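Side-chain contacts in rifin (Plasmodium falciparum, PDB 7JZI), which is a variant surface antigen of the malaria parasite, a family displayed on infected red cells, where some members engage inhibitory receptors of host immune cells: residues H22-K25 with I26-G30; T65-N68 with E69-A73; E121-S124 with E125-A128. All coordinates share one frame; numbering follows the deposited sequence.

In the fold
The chain is one piece of a rifin, probably its variable, receptor-facing part, and is built as an elongated bundle of helices without strands. Contacts 1 and 3 lie on the two long helices, 8-33 and 101-127, which pack together; their centres are about 17 Å apart and they meet where His22 packs on Leu123. Contact 2 closes helix 56-70 towards the other end, its centre about 25 Å from that of contact 1 and about 41 Å from that of contact 3. Contact 2 holds Cys71 of the Cys71-Cys82 disulfide and touches another protein of the assembly. A platinum ion bound at Met98 and Lys100 lies about 12 Å from the Asn68 side chain.

Contact 1: residues H22-K25 with I26-G30; sequences HGMK and IVIEG
Met24 projects outward from helix 8-33 of the helical bundle and touches the flanks of Val27 and Ile28, its i+3 and i+4 neighbours. Its first torsion sets CG opposite the backbone N across the CA-CB bond (chi1 -157°), which brings CG to 4.2 Å from Val27 CG2. A bend at chi3 then turns the terminal CE to 4.0 Å from Ile28 CG2. In both pairs the side chains run at about right angles. The flexible thioether suits a place between helices, since Met24 also packs on Phe47 and Val48 of helix 43-50, and Ile28 shares Val48. Beneath them Ile28 N donates to Met24 O over 2.9 Å.

The neighbouring face is turned to helix 101-127. Val27, buried there against Ala116, is compact enough for a close helix pair. On the outer side the exposed Glu29 forms a salt bridge with Lys32 through OE1. Ile26, which packs on Lys115 and Ser119, has CG1 between its own backbone N and carbonyl carbon (chi1 60°), turned back up the helix so that CG1 lies 3.6 Å from the carbonyl O of the buried Gly23, which has no side chain of its own.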
# COMPACT_ATOMS: atom_id res chain seq x y z
N HIS B 22 5.90 22.08 18.66
CA HIS B 22 6.69 22.22 17.45
C HIS B 22 7.08 20.87 16.86
O HIS B 22 7.22 20.78 15.64
CB HIS B 22 7.84 23.20 17.70
CG HIS B 22 8.70 23.45 16.50
ND1 HIS B 22 8.40 23.02 15.23
CD2 HIS B 22 9.76 24.27 16.34
CE1 HIS B 22 9.32 23.42 14.38
NE2 HIS B 22 10.16 24.20 15.03
N GLY B 23 7.37 19.85 17.67
CA GLY B 23 7.71 18.56 17.10
C GLY B 23 6.59 17.96 16.27
O GLY B 23 6.86 17.17 15.36
N MET B 24 5.33 18.28 16.58
CA MET B 24 4.25 17.72 15.76
C MET B 24 4.10 18.35 14.36
O MET B 24 3.61 17.66 13.46
CB MET B 24 2.92 17.80 16.50
CG MET B 24 1.94 16.76 15.95
SD MET B 24 0.46 16.48 16.92
CE MET B 24 -0.74 17.19 15.81
N LYS B 25 4.41 19.64 14.18
CA LYS B 25 4.14 20.28 12.88
C LYS B 25 4.92 19.65 11.72
O LYS B 25 4.35 19.36 10.65
CB LYS B 25 4.39 21.78 12.97
CG LYS B 25 4.01 22.39 14.30
CD LYS B 25 3.69 23.86 14.14
CE LYS B 25 3.45 24.51 15.47
NZ LYS B 25 4.68 24.98 16.08
N ILE B 26 6.24 19.47 11.88
CA ILE B 26 7.02 18.84 10.82
C ILE B 26 6.44 17.46 10.47
O ILE B 26 6.40 17.06 9.29
CB ILE B 26 8.52 18.82 11.19
CG1 ILE B 26 8.82 18.05 12.49
CG2 ILE B 26 9.14 20.23 11.24
CD1 ILE B 26 10.35 18.21 12.89
N VAL B 27 5.97 16.71 11.46
CA VAL B 27 5.46 15.40 11.08
C VAL B 27 4.04 15.48 10.51
O VAL B 27 3.65 14.60 9.74
CB VAL B 27 5.51 14.40 12.26
CG1 VAL B 27 6.93 14.28 12.85
CG2 VAL B 27 4.52 14.73 13.35
N ILE B 28 3.27 16.53 10.79
CA ILE B 28 2.03 16.68 10.02
C ILE B 28 2.36 16.96 8.55
O ILE B 28 1.65 16.51 7.65
CB ILE B 28 1.03 17.69 10.63
CG1 ILE B 28 1.47 19.16 10.73
CG2 ILE B 28 0.51 17.20 11.97
CD1 ILE B 28 1.22 20.01 9.48
N GLU B 29 3.44 17.72 8.30
CA GLU B 29 3.94 17.83 6.93
C GLU B 29 4.22 16.44 6.38
O GLU B 29 3.88 16.13 5.22
CB GLU B 29 5.21 18.68 6.89
CG GLU B 29 5.18 19.96 7.72
CD GLU B 29 4.61 21.14 6.96
OE1 GLU B 29 3.45 21.52 7.23
OE2 GLU B 29 5.32 21.69 6.09
N GLY B 30 4.82 15.58 7.20
CA GLY B 30 5.11 14.21 6.77
C GLY B 30 3.86 13.42 6.41
O GLY B 30 3.84 12.69 5.41

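Contact 2: residues T65-N68 with E69-A73; sequences TEMN and EVCSA
Met67 O receives two backbone donors at the end of a helix, both by weak hydrogen bonds: Cys71 N at 2.9 Å from Met67 O and Val70 N at 3.1 Å from the same oxygen. Both N-H groups point well off the oxygen, at 122°. Val70 N is itself shared, for its better bond runs to Glu66 O at 2.9 Å, and one residue earlier Glu69 N donates to Thr65 O at 3.0 Å, a straighter bond at 160°. The sequence of bonds thus passes from regular i+4 pairing to a mixed i+3 and i+4 pattern as the chain leaves the helix.

This is the C-terminal turn of helix 56-70 in the rifin bundle, and Cys71, the first residue to depart from helical backbone angles, is bonded through its sulfur to Cys82. The disulfide therefore ties the helix end to the chain beyond it. With chi1 at -158°, Met67 swings CG to the side of its own carbonyl carbon, where it meets Cys71 SG at 3.9 Å. The rest of Met67 is buried against Ile81, Arg85, Gln101 and Ile105, a site that a long unbranched apolar chain can fill.

On another side, Glu66 CG comes within 4.4 Å of Val70 CG2, so this methylene gives the branched valine a loose apolar neighbour. The carboxylate goes on to Ser41, whose OG is hydrogen-bonded to Glu66 OE1. Glu69 is exposed, its extended chain carrying OE1 to 6.3 Å from Glu66 OE2; at that separation the like charges would probably repel only mildly. Past the helix, Ser72 packs against a polar side chain of another protein in the assembly, and Ala73 N is hydrogen-bonded to a polar side chain of that protein.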
# COMPACT_ATOMS: atom_id res chain seq x y z
N THR B 65 -3.12 -1.00 6.50
CA THR B 65 -4.38 -1.72 6.33
C THR B 65 -5.31 -0.94 5.42
O THR B 65 -5.71 -1.43 4.35
CB THR B 65 -5.06 -1.98 7.69
OG1 THR B 65 -5.89 -0.87 8.04
CG2 THR B 65 -4.03 -2.22 8.78
N GLU B 66 -5.57 0.32 5.77
CA GLU B 66 -6.48 1.11 4.96
C GLU B 66 -6.00 1.19 3.52
O GLU B 66 -6.77 0.93 2.59
CB GLU B 66 -6.64 2.51 5.53
CG GLU B 66 -7.67 3.33 4.78
CD GLU B 66 -8.60 4.05 5.72
OE1 GLU B 66 -8.30 4.05 6.93
OE2 GLU B 66 -9.62 4.62 5.25
N MET B 67 -4.70 1.46 3.33
CA MET B 67 -4.23 1.63 1.96
C MET B 67 -4.44 0.36 1.16
O MET B 67 -4.96 0.42 0.04
CB MET B 67 -2.75 2.05 1.95
CG MET B 67 -2.33 2.75 0.67
SD MET B 67 -0.62 3.34 0.65
CE MET B 67 -0.47 4.01 2.30
N ASN B 68 -4.19 -0.77 1.80
CA ASN B 68 -4.38 -2.08 1.13
C ASN B 68 -5.83 -2.16 0.67
O ASN B 68 -6.05 -2.54 -0.48
CB ASN B 68 -3.91 -3.25 1.99
CG ASN B 68 -2.40 -3.34 2.10
OD1 ASN B 68 -1.88 -4.16 2.85
ND2 ASN B 68 -1.69 -2.52 1.35
N GLU B 69 -6.80 -1.83 1.54
CA GLU B 69 -8.20 -1.96 1.15
C GLU B 69 -8.56 -0.99 0.03
O GLU B 69 -9.32 -1.35 -0.87
CB GLU B 69 -9.13 -1.72 2.33
CG GLU B 69 -10.57 -2.06 2.00
CD GLU B 69 -11.57 -1.52 2.99
OE1 GLU B 69 -11.21 -1.35 4.16
OE2 GLU B 69 -12.72 -1.23 2.59
N VAL B 70 -8.02 0.23 0.06
CA VAL B 70 -8.54 1.24 -0.85
C VAL B 70 -7.78 1.28 -2.16
O VAL B 70 -8.22 1.94 -3.11
CB VAL B 70 -8.57 2.65 -0.24
CG1 VAL B 70 -9.76 2.81 0.71
CG2 VAL B 70 -7.25 2.98 0.43
N CYS B 71 -6.69 0.53 -2.24
CA CYS B 71 -5.83 0.61 -3.44
C CYS B 71 -5.83 -0.76 -4.11
O CYS B 71 -5.05 -0.94 -5.05
CB CYS B 71 -4.46 1.15 -3.08
SG CYS B 71 -4.46 2.89 -2.60
N SER B 72 -6.66 -1.69 -3.65
CA SER B 72 -6.68 -3.04 -4.18
C SER B 72 -7.17 -3.03 -5.63
O SER B 72 -7.81 -2.08 -6.09
CB SER B 72 -7.57 -3.94 -3.33
OG SER B 72 -8.89 -3.95 -3.82
N ALA B 73 -6.88 -4.11 -6.34
CA ALA B 73 -7.37 -4.27 -7.70
C ALA B 73 -8.87 -4.47 -7.73
O ALA B 73 -9.50 -4.34 -8.78
CB ALA B 73 -6.69 -5.45 -8.39

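Contact 3: residues E121-S124 with E125-A128; sequences EALS and ETTA
Leu123 carries CG opposite its carbonyl carbon (chi1 -71°), a torsion that brings its side chain alongside that of Thr126, the two pointing the same way, one turn apart on the last part of helix 101-127. This is an i to i+3 contact on the surface of the rifin helical bundle. The CD2 branch of Leu123 does the touching: it lies against the CB and OG1 side of Thr126, 3.6 Å from CB, with Thr126 CG2 a little farther from CD2 at 3.9 Å. Leucine suits the place because its other branch can turn to His22 of helix 8-33, while the short, branched threonine gives CD2 a compact flank at an exposed site.

Next round the helix, Glu125 holds CG between its backbone N and carbonyl carbon (chi1 81°) and bends again at chi2. The chain folds back over Ala122, where OE2 lies near both CA and CB; a small methyl leaves room for this. Glu121 OE1 stays 6.7 Å from Glu125 OE2, so the two acids are near but not touching. Glu125 N makes a weak bond of 3.4 Å to Glu121 O. Ser124 turns its hydroxyl back into the helix, where OG is hydrogen-bonded to Ala120 O.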
# COMPACT_ATOMS: atom_id res chain seq x y z
N GLU B 121 14.42 18.81 20.36
CA GLU B 121 15.48 18.89 21.37
C GLU B 121 16.06 20.30 21.43
O GLU B 121 16.40 20.78 22.51
CB GLU B 121 16.59 17.88 21.07
CG GLU B 121 16.24 16.44 21.31
CD GLU B 121 17.43 15.53 21.06
OE1 GLU B 121 18.51 16.04 20.68
OE2 GLU B 121 17.30 14.30 21.25
N ALA B 122 16.16 20.97 20.27
CA ALA B 122 16.69 22.33 20.22
C ALA B 122 15.75 23.33 20.89
O ALA B 122 16.21 24.20 21.63
CB ALA B 122 16.96 22.73 18.77
N LEU B 123 14.45 23.25 20.64
CA LEU B 123 13.58 24.23 21.28
C LEU B 123 13.23 23.85 22.72
O LEU B 123 12.65 24.67 23.43
CB LEU B 123 12.31 24.46 20.44
CG LEU B 123 12.60 25.24 19.14
CD1 LEU B 123 11.34 25.85 18.55
CD2 LEU B 123 13.67 26.31 19.34
N SER B 124 13.54 22.62 23.16
CA SER B 124 13.50 22.35 24.59
C SER B 124 14.57 23.16 25.31
O SER B 124 14.34 23.68 26.42
CB SER B 124 13.69 20.85 24.84
OG SER B 124 12.55 20.15 24.40
N GLU B 125 15.77 23.26 24.70
CA GLU B 125 16.88 23.91 25.41
C GLU B 125 16.84 25.41 25.18
O GLU B 125 17.08 26.16 26.11
CB GLU B 125 18.28 23.39 25.03
CG GLU B 125 18.93 23.94 23.74
CD GLU B 125 19.75 22.83 23.06
OE1 GLU B 125 20.79 22.51 23.67
OE2 GLU B 125 19.53 22.57 21.84
N THR B 126 16.36 25.82 24.00
CA THR B 126 16.27 27.23 23.62
C THR B 126 15.49 28.09 24.61
O THR B 126 15.99 29.14 25.04
CB THR B 126 15.64 27.31 22.22
OG1 THR B 126 16.35 26.43 21.34
CG2 THR B 126 15.70 28.73 21.66
N THR B 127 14.31 27.63 25.05
CA THR B 127 13.48 28.45 25.94
C THR B 127 14.21 28.79 27.24
O THR B 127 14.26 29.95 27.64
CB THR B 127 12.16 27.74 26.22
OG1 THR B 127 11.33 27.74 25.05
CG2 THR B 127 11.40 28.46 27.34
N ALA B 128 14.79 27.78 27.90
CA ALA B 128 15.49 28.00 29.15
C ALA B 128 16.76 28.84 28.98
O ALA B 128 16.75 30.05 29.21
CB ALA B 128 15.84 26.69 29.78